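Local coordinates for aspartyl-tRNA synthetase 2 (Thermus thermophilus, PDB 1N9W), which activates aspartate with ATP and transfers it to both tRNA(Asp) and tRNA(Asn) with similar efficiencies, at the interface of chains A and B. Numbering follows the deposited sequence. Chains: chain A/B, aspartyl-tRNA synthetase 2.

The interface of chains A and B. Residues chain A 188, 191, 223, 383, 385; chain B 19-21, 58-59.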
# COMPACT_ATOMS: atom_id res chain seq x y z
N GLY A 188 -7.95 18.34 -3.28
CA GLY A 188 -8.68 19.12 -4.27
C GLY A 188 -9.01 18.26 -5.48
O GLY A 188 -9.85 18.63 -6.31
N GLU A 191 -10.88 14.61 -2.98
CA GLU A 191 -11.62 14.93 -1.75
C GLU A 191 -11.15 14.25 -0.47
O GLU A 191 -11.17 14.85 0.60
CB GLU A 191 -13.11 14.67 -1.95
CG GLU A 191 -13.80 15.74 -2.79
CD GLU A 191 -15.22 15.36 -3.20
OE1 GLU A 191 -15.89 14.66 -2.42
OE2 GLU A 191 -15.64 15.80 -4.29
N PHE A 223 -13.68 19.09 2.88
CA PHE A 223 -15.11 19.31 3.16
C PHE A 223 -15.48 18.90 4.57
O PHE A 223 -16.56 18.35 4.81
CB PHE A 223 -15.99 18.58 2.13
CG PHE A 223 -15.87 19.15 0.74
CD1 PHE A 223 -16.40 20.39 0.43
CD2 PHE A 223 -15.16 18.46 -0.24
CE1 PHE A 223 -16.24 20.95 -0.83
CE2 PHE A 223 -14.99 19.01 -1.51
CZ PHE A 223 -15.53 20.26 -1.81
N GLY A 383 -9.68 27.85 -4.58
CA GLY A 383 -10.73 27.31 -3.74
C GLY A 383 -10.57 25.97 -3.06
O GLY A 383 -11.41 25.08 -3.20
N PRO A 385 -11.04 23.45 -0.31
CA PRO A 385 -12.10 23.42 0.70
C PRO A 385 -11.52 23.23 2.10
O PRO A 385 -10.35 22.89 2.25
CB PRO A 385 -12.90 22.20 0.27
CG PRO A 385 -11.78 21.24 -0.11
CD PRO A 385 -10.89 22.14 -0.97
N LEU B 19 -21.70 18.67 -2.42
CA LEU B 19 -20.44 19.31 -2.02
C LEU B 19 -19.52 19.06 -3.20
O LEU B 19 -19.47 17.95 -3.72
CB LEU B 19 -19.84 18.67 -0.76
CG LEU B 19 -20.68 18.80 0.53
CD1 LEU B 19 -20.02 18.03 1.67
CD2 LEU B 19 -20.83 20.28 0.88
N GLY B 20 -18.83 20.10 -3.66
CA GLY B 20 -17.94 19.94 -4.80
C GLY B 20 -17.30 21.24 -5.24
O GLY B 20 -17.22 22.18 -4.45
N PHE B 21 -16.84 21.29 -6.48
CA PHE B 21 -16.20 22.50 -7.02
C PHE B 21 -16.91 22.98 -8.27
O PHE B 21 -17.39 22.18 -9.07
CB PHE B 21 -14.74 22.23 -7.39
CG PHE B 21 -13.91 21.74 -6.26
CD1 PHE B 21 -13.90 20.39 -5.92
CD2 PHE B 21 -13.15 22.63 -5.50
CE1 PHE B 21 -13.13 19.93 -4.86
CE2 PHE B 21 -12.38 22.18 -4.44
CZ PHE B 21 -12.37 20.83 -4.11
N ALA B 58 -14.95 26.13 -4.08
CA ALA B 58 -15.54 24.98 -3.40
C ALA B 58 -16.94 25.42 -2.98
O ALA B 58 -17.11 26.49 -2.40
CB ALA B 58 -14.71 24.59 -2.19
N LEU B 59 -17.93 24.59 -3.27
CA LEU B 59 -19.31 24.92 -2.96
C LEU B 59 -20.13 23.85 -2.25
O LEU B 59 -19.80 22.67 -2.24
CB LEU B 59 -20.07 25.24 -4.24
CG LEU B 59 -19.55 26.18 -5.31
CD1 LEU B 59 -20.52 26.12 -6.47
CD2 LEU B 59 -19.42 27.59 -4.78
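Strands 15-28 and 58-67 of chain B meet the end of helix 180-190 and two loop segments of chain A, one at A:Phe223 just after strand 215-222, the other at A:Gly383 and A:Pro385 before strand 387-393. The chain B strands belong to the OB-fold that binds the tRNA anticodon, and the chain A elements to the class II synthetase catalytic domain, so this part of the homodimer interface joins one subunit's anticodon-binding domain to the other's catalytic domain. No hydrogen bond or salt bridge crosses the patch.

The rings of A:Phe223 and B:Phe21 meet edge-to-face, centroids 5.5 Å apart and planes at 66°. A:Phe223 supplies the edge, its CZ and CE2 directed at the CE1-CZ rim of the B:Phe21 face. With CG anti to its carbonyl carbon (chi1 -67°), A:Phe223 extends past B:Leu19, whose CB lies 4.0 Å from A:Phe223 CD1, over one ring face toward the rim; A:Pro385 CB lies over the opposite face, also toward the rim. The A:Phe223 tip also abuts the B:Gly20 backbone, CZ being 3.7 Å from the carbonyl O. An alanine in place of A:Phe223 would probably open a gap between B:Leu19 and A:Pro385 and leave B:Phe21 without its edge-on partner.

B:Phe21 points into chain A. The carbonyl O of A:Gly383 lies in plane at its edge, 3.3 Å from B:Phe21 CE2, a placement that probably suits the slightly positive rim hydrogens. A:Pro385 CD packs 3.7 Å from B:Phe21 CZ, the side chains crossing at about a right angle. A:Gly188 approaches from the side of the B:Phe21 ring plane opposite A:Phe223, its carbonyl O 3.8 Å from B:Phe21 CE1. Beside them, the B:Ala58 methyl CB touches A:Pro385 CB at 3.9 Å.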